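Local coordinates for manganese-binding protein (Chlamydia trachomatis, PDB 6NSI) that binds iron(II), manganese(II) and nickel(II), with a preference for iron(II), and delivers them to the membrane permease of an ABC transporter for import, at residues N161-T166 / S219-E224; R193-E198 / M212-Y217. All blocks are in the same frame, centred on the assembly; numbering follows the deposited sequence.

Contact 1 (N161-T166 / S219-E224); sequences NRYLVT and SANDVE. With NA (sodium ion), chain C.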
loop_
_atom_site.group_PDB
_atom_site.type_symbol
_atom_site.label_atom_id
_atom_site.label_comp_id
_atom_site.label_asym_id
_atom_site.label_seq_id
_atom_site.Cartn_x
_atom_site.Cartn_y
_atom_site.Cartn_z
ATOM N N ASN A 161 -16.990 -9.069 -12.648
ATOM C CA ASN A 161 -16.721 -9.128 -11.214
ATOM C C ASN A 161 -15.631 -8.165 -10.753
ATOM O O ASN A 161 -15.292 -8.174 -9.561
ATOM C CB ASN A 161 -16.302 -10.536 -10.801
ATOM C CG ASN A 161 -17.425 -11.547 -10.868
ATOM O OD1 ASN A 161 -18.610 -11.206 -10.951
ATOM N ND2 ASN A 161 -17.048 -12.821 -10.798
ATOM N N ARG A 162 -15.079 -7.337 -11.652
ATOM C CA ARG A 162 -13.916 -6.490 -11.348
ATOM C C ARG A 162 -14.375 -5.222 -10.630
ATOM O O ARG A 162 -14.326 -4.105 -11.151
ATOM C CB ARG A 162 -13.149 -6.167 -12.622
ATOM C CG ARG A 162 -12.298 -7.336 -13.107
ATOM C CD ARG A 162 -11.750 -7.081 -14.534
ATOM N NE ARG A 162 -11.353 -8.347 -15.169
ATOM C CZ ARG A 162 -10.770 -8.441 -16.362
ATOM N NH1 ARG A 162 -10.522 -7.346 -17.071
ATOM N NH2 ARG A 162 -10.437 -9.634 -16.852
ATOM N N TYR A 163 -14.842 -5.420 -9.402
ATOM C CA TYR A 163 -15.406 -4.350 -8.582
ATOM C C TYR A 163 -14.980 -4.685 -7.165
ATOM O O TYR A 163 -15.407 -5.717 -6.622
ATOM C CB TYR A 163 -16.936 -4.277 -8.718
ATOM C CG TYR A 163 -17.364 -3.874 -10.112
ATOM C CD1 TYR A 163 -17.409 -2.537 -10.479
ATOM C CD2 TYR A 163 -17.676 -4.835 -11.072
ATOM C CE1 TYR A 163 -17.770 -2.151 -11.768
ATOM C CE2 TYR A 163 -18.042 -4.470 -12.367
ATOM C CZ TYR A 163 -18.086 -3.128 -12.703
ATOM O OH TYR A 163 -18.442 -2.756 -13.969
ATOM N N LEU A 164 -14.097 -3.856 -6.604
ATOM C CA LEU A 164 -13.361 -4.163 -5.380
ATOM C C LEU A 164 -13.893 -3.319 -4.223
ATOM O O LEU A 164 -13.625 -2.111 -4.147
ATOM C CB LEU A 164 -11.863 -3.930 -5.587
ATOM C CG LEU A 164 -10.973 -4.170 -4.360
ATOM C CD1 LEU A 164 -11.114 -5.607 -3.841
ATOM C CD2 LEU A 164 -9.540 -3.836 -4.727
ATOM N N VAL A 165 -14.620 -3.959 -3.311
ATOM C CA VAL A 165 -15.210 -3.278 -2.160
ATOM C C VAL A 165 -14.358 -3.602 -0.937
ATOM O O VAL A 165 -14.273 -4.762 -0.524
ATOM C CB VAL A 165 -16.676 -3.700 -1.941
ATOM C CG1 VAL A 165 -17.265 -2.961 -0.724
ATOM C CG2 VAL A 165 -17.523 -3.434 -3.199
ATOM N N THR A 166 -13.728 -2.589 -0.351
ATOM C CA THR A 166 -12.839 -2.791 0.785
ATOM C C THR A 166 -13.229 -1.890 1.954
ATOM O O THR A 166 -14.167 -1.095 1.872
ATOM C CB THR A 166 -11.382 -2.514 0.413
ATOM O OG1 THR A 166 -11.240 -1.109 0.136
ATOM C CG2 THR A 166 -10.983 -3.348 -0.809
ATOM N N SER A 219 -25.268 -3.312 -5.047
ATOM C CA SER A 219 -26.420 -3.793 -5.795
ATOM C C SER A 219 -26.365 -3.361 -7.262
ATOM O O SER A 219 -26.796 -4.117 -8.141
ATOM C CB SER A 219 -27.713 -3.332 -5.111
ATOM O OG SER A 219 -28.090 -2.051 -5.553
ATOM N N ALA A 220 -25.802 -2.187 -7.557
ATOM C CA ALA A 220 -25.696 -1.759 -8.948
ATOM C C ALA A 220 -24.734 -2.649 -9.721
ATOM O O ALA A 220 -24.999 -2.995 -10.874
ATOM C CB ALA A 220 -25.246 -0.298 -9.032
ATOM N N ASN A 221 -23.619 -3.036 -9.100
ATOM C CA ASN A 221 -22.598 -3.840 -9.761
ATOM C C ASN A 221 -22.698 -5.323 -9.438
ATOM O O ASN A 221 -21.836 -6.094 -9.868
ATOM C CB ASN A 221 -21.211 -3.313 -9.401
ATOM C CG ASN A 221 -20.999 -1.903 -9.893
ATOM O OD1 ASN A 221 -20.610 -1.009 -9.137
ATOM N ND2 ASN A 221 -21.298 -1.684 -11.154
ATOM N N ASP A 222 -23.728 -5.738 -8.700
ATOM C CA ASP A 222 -23.914 -7.146 -8.347
ATOM C C ASP A 222 -22.660 -7.727 -7.712
ATOM O O ASP A 222 -22.221 -8.827 -8.050
ATOM C CB ASP A 222 -24.323 -7.967 -9.571
ATOM C CG ASP A 222 -25.583 -7.459 -10.196
ATOM O OD1 ASP A 222 -26.569 -7.340 -9.447
ATOM O OD2 ASP A 222 -25.595 -7.185 -11.422
ATOM N N VAL A 223 -22.064 -6.966 -6.790
ATOM C CA VAL A 223 -20.907 -7.447 -6.056
ATOM C C VAL A 223 -21.357 -8.544 -5.095
ATOM O O VAL A 223 -22.332 -8.371 -4.355
ATOM C CB VAL A 223 -20.247 -6.274 -5.305
ATOM C CG1 VAL A 223 -19.133 -6.760 -4.434
ATOM C CG2 VAL A 223 -19.738 -5.206 -6.267
ATOM N N GLU A 224 -20.645 -9.678 -5.082
ATOM C CA GLU A 224 -21.043 -10.782 -4.222
ATOM C C GLU A 224 -20.201 -10.902 -2.961
ATOM O O GLU A 224 -20.622 -11.580 -2.014
ATOM C CB GLU A 224 -20.972 -12.112 -4.985
ATOM C CG GLU A 224 -21.813 -12.158 -6.237
ATOM C CD GLU A 224 -21.418 -13.328 -7.126
ATOM O OE1 GLU A 224 -21.226 -14.447 -6.595
ATOM O OE2 GLU A 224 -21.255 -13.124 -8.344
HETATM NA NA NA C . -28.213 -5.751 -8.933
HETATM O O HOH W 1 -27.406 -4.771 -11.103
#
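Tyr163 meets Asn221, and Val165 meets Val223, where strand 164-165 and the residue before it pack on the end of helix 208-221 and the turn after it. The helix links strands 194-195 and 225-226, and Val165 bonds by backbone to Phe227. This is consistent with a beta-alpha-beta crossover and with the solute-binding protein 9 family. Ser219 lies near the end of the helix, and its O binds a sodium ion at 2.3 Å. A water also binds the ion, at 2.5 Å, and lies near Ala220 O. Asn221 faces Tyr163. Its amide stacks on one face of the Tyr163 ring, with the two planes 10° apart. Asn221 CG lies 3.6 Å above the ring plane, offset toward the rim. Asn221 CB sits 4.0 Å from the centroid of the Tyr163 ring and makes a CH-pi contact. Arg193 makes a cation-pi contact with the same ring. Asp222 leaves helical geometry with positive phi. Its OD1 grips the sodium at 2.3 Å, which ties the helix end and the turn after it to one ion. Val223 then packs on segment 161-166 with both of its methyls. Val223 CG2 touches Tyr163 CB at 3.8 Å. The other methyl, Val223 CG1, meets Val165 CG2 at 3.9 Å. Val165 also touches Val214 and Tyr217 of the helix. Glu224 is exposed and extended beyond CG. Asn161 ND2 is bonded to Leu281 O, while Asn161 OD1 stands 4.2 Å from Glu224 OE2, with amide and carboxylate planes 85° apart.

Contact 2 (R193-E198 / M212-Y217); sequences RCISPE and MRVVEY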
loop_
_atom_site.group_PDB
_atom_site.type_symbol
_atom_site.label_atom_id
_atom_site.label_comp_id
_atom_site.label_asym_id
_atom_site.label_seq_id
_atom_site.Cartn_x
_atom_site.Cartn_y
_atom_site.Cartn_z
ATOM N N ARG A 193 -14.392 0.967 -10.462
ATOM C CA ARG A 193 -14.048 -0.402 -10.086
ATOM C C ARG A 193 -13.658 -0.601 -8.617
ATOM O O ARG A 193 -13.390 -1.744 -8.219
ATOM C CB ARG A 193 -12.924 -0.908 -10.995
ATOM C CG ARG A 193 -13.203 -0.616 -12.478
ATOM C CD ARG A 193 -12.594 -1.674 -13.370
ATOM N NE ARG A 193 -13.550 -2.754 -13.373
ATOM C CZ ARG A 193 -14.285 -3.099 -14.414
ATOM N NH1 ARG A 193 -14.130 -2.480 -15.562
ATOM N NH2 ARG A 193 -15.173 -4.073 -14.279
ATOM N N CYS A 194 -13.620 0.440 -7.790
ATOM C CA CYS A 194 -13.370 0.221 -6.368
ATOM C C CYS A 194 -14.196 1.204 -5.540
ATOM O O CYS A 194 -14.496 2.320 -5.983
ATOM C CB CYS A 194 -11.863 0.345 -6.028
ATOM S SG CYS A 194 -11.083 1.963 -6.432
ATOM N N ILE A 195 -14.560 0.785 -4.328
ATOM C CA ILE A 195 -15.315 1.642 -3.405
ATOM C C ILE A 195 -15.062 1.157 -1.983
ATOM O O ILE A 195 -14.694 0.000 -1.754
ATOM C CB ILE A 195 -16.838 1.652 -3.720
ATOM C CG1 ILE A 195 -17.499 2.908 -3.122
ATOM C CG2 ILE A 195 -17.506 0.403 -3.160
ATOM C CD1 ILE A 195 -18.924 3.132 -3.574
ATOM N N SER A 196 -15.266 2.051 -1.011
ATOM C CA SER A 196 -15.075 1.724 0.394
ATOM C C SER A 196 -15.849 2.742 1.208
ATOM O O SER A 196 -15.978 3.899 0.782
ATOM C CB SER A 196 -13.581 1.728 0.784
ATOM O OG SER A 196 -12.974 2.984 0.553
ATOM N N PRO A 197 -16.417 2.348 2.349
ATOM C CA PRO A 197 -17.177 3.321 3.160
ATOM C C PRO A 197 -16.278 4.345 3.828
ATOM O O PRO A 197 -16.697 5.485 4.056
ATOM C CB PRO A 197 -17.908 2.439 4.178
ATOM C CG PRO A 197 -17.061 1.212 4.316
ATOM C CD PRO A 197 -16.354 1.008 2.962
ATOM N N GLU A 198 -15.047 3.972 4.135
ATOM C CA GLU A 198 -14.047 4.876 4.684
ATOM C C GLU A 198 -13.151 5.405 3.565
ATOM O O GLU A 198 -12.892 4.710 2.579
ATOM C CB GLU A 198 -13.214 4.138 5.735
ATOM C CG GLU A 198 -12.122 4.979 6.417
ATOM C CD GLU A 198 -12.698 6.106 7.250
ATOM O OE1 GLU A 198 -13.024 7.168 6.661
ATOM O OE2 GLU A 198 -12.822 5.910 8.486
ATOM N N MET A 212 -24.802 3.718 2.818
ATOM C CA MET A 212 -25.775 3.668 1.736
ATOM C C MET A 212 -25.089 3.705 0.384
ATOM O O MET A 212 -25.463 2.960 -0.532
ATOM C CB MET A 212 -26.753 4.830 1.854
ATOM C CG MET A 212 -27.814 4.810 0.737
ATOM S SD MET A 212 -27.405 5.915 -0.652
ATOM C CE MET A 212 -27.256 7.487 0.244
ATOM N N ARG A 213 -24.096 4.584 0.242
ATOM C CA ARG A 213 -23.307 4.663 -0.981
ATOM C C ARG A 213 -22.759 3.289 -1.380
ATOM O O ARG A 213 -22.921 2.849 -2.525
ATOM C CB ARG A 213 -22.181 5.674 -0.761
ATOM C CG ARG A 213 -21.237 5.871 -1.911
ATOM C CD ARG A 213 -20.377 7.108 -1.646
ATOM N NE ARG A 213 -19.724 7.075 -0.326
ATOM C CZ ARG A 213 -18.592 6.416 -0.065
ATOM N NH1 ARG A 213 -17.995 5.708 -1.016
ATOM N NH2 ARG A 213 -18.063 6.437 1.151
ATOM N N VAL A 214 -22.144 2.577 -0.429
ATOM C CA VAL A 214 -21.536 1.279 -0.748
ATOM C C VAL A 214 -22.610 0.217 -1.007
ATOM O O VAL A 214 -22.460 -0.640 -1.900
ATOM C CB VAL A 214 -20.558 0.862 0.370
ATOM C CG1 VAL A 214 -19.903 -0.483 0.055
ATOM C CG2 VAL A 214 -19.490 1.908 0.546
ATOM N N VAL A 215 -23.719 0.264 -0.257
ATOM C CA VAL A 215 -24.819 -0.679 -0.485
ATOM C C VAL A 215 -25.381 -0.533 -1.901
ATOM O O VAL A 215 -25.616 -1.525 -2.608
ATOM C CB VAL A 215 -25.907 -0.486 0.593
ATOM C CG1 VAL A 215 -27.230 -1.157 0.189
ATOM C CG2 VAL A 215 -25.415 -1.028 1.935
ATOM N N GLU A 216 -25.598 0.706 -2.347
ATOM C CA GLU A 216 -26.125 0.905 -3.696
ATOM C C GLU A 216 -25.109 0.480 -4.756
ATOM O O GLU A 216 -25.481 -0.083 -5.799
ATOM C CB GLU A 216 -26.537 2.364 -3.881
ATOM C CG GLU A 216 -27.717 2.791 -2.992
ATOM C CD GLU A 216 -28.313 4.137 -3.399
ATOM O OE1 GLU A 216 -27.557 5.060 -3.768
ATOM O OE2 GLU A 216 -29.541 4.281 -3.338
ATOM N N TYR A 217 -23.825 0.745 -4.510
ATOM C CA TYR A 217 -22.780 0.265 -5.413
ATOM C C TYR A 217 -22.789 -1.254 -5.503
ATOM O O TYR A 217 -22.663 -1.815 -6.598
ATOM C CB TYR A 217 -21.422 0.766 -4.930
ATOM C CG TYR A 217 -20.191 0.328 -5.708
ATOM C CD1 TYR A 217 -19.594 -0.909 -5.464
ATOM C CD2 TYR A 217 -19.572 1.186 -6.613
ATOM C CE1 TYR A 217 -18.415 -1.298 -6.133
ATOM C CE2 TYR A 217 -18.395 0.803 -7.299
ATOM C CZ TYR A 217 -17.831 -0.439 -7.047
ATOM O OH TYR A 217 -16.655 -0.841 -7.692
HETATM O O HOH W 2 -15.172 5.098 -1.948
#
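Ser196 O is gripped by both terminal nitrogens of the Arg213 guanidinium. Arg213 NH1 donates to Ser196 O at 3.3 Å, with an N-H...O angle of 145°. Arg213 NH2 adds a weak bond to the same oxygen. The oxygen lies near the guanidinium plane, but NH1 stands above the plane of the carbonyl. The arginine chain is extended to CD; chi3 (52°) then turns NE aside. A water accepts from Ser196 N and, weakly, from Arg213 NH1. Arg213 NH2 also forms a salt bridge with Asp210, one turn earlier in the helix.

Strand 194-195 and helix 208-221 are the first half of a beta-alpha-beta unit that probably ends in strand 225-226. Ile195 is the apolar centre. Its CG1 is anti to the backbone N (chi1 -159°) and lies 3.5 Å from Arg213 NH1. Ile195 CG2 rests over one face of the Tyr217 ring, 3.6 Å from the centroid, as a CH-pi contact. Ile195 CD1 reaches the base of the ring, 3.7 Å from Tyr217 CB. The other end of the tyrosine is polar: its OH bonds to Ser192 O and passes 3.1 Å from Arg193 C, which lies at the ring edge. Val214 packs beside Ile195. Val214 CG2 comes to 3.6 Å from Pro197 N, and Val214 CG1 meets Ile195 CG2 at 4.1 Å. Helix 235-242 touches both Pro197 and Val214 through Ile240. The strand leads to the iron site: the Ser196 side chain lies near that of the iron ligand His168.

The apolar layer is thus bordered by polar bonds from Arg213 and Tyr217 to backbone oxygens. The positive guanidinium, balanced by Asp210, would probably polarise the Ser196 carbonyl.

How the contacts relate
After the first sheet and helix 129-154, the chain reaches strand 164-165, the first side of contact 1. It runs through helices 172-178 and 182-187 to strand 194-195, the first side of contact 2. Helix 208-221 follows. Its 212-217 part closes the shorter loop of contact 2. The end of the helix and the turn after it, 219-224, then close the longer loop of contact 1. The smaller loop therefore lies within the larger one. The two strands are parallel neighbours in one sheet. Leu164 N and Arg193 O, 2.8 Å apart, probably bond between segments 161-166 and 193-198, as do Arg162 O and Arg193 NE at 2.7 Å. Together the contacts join this strand pair to one helix and its exit turn.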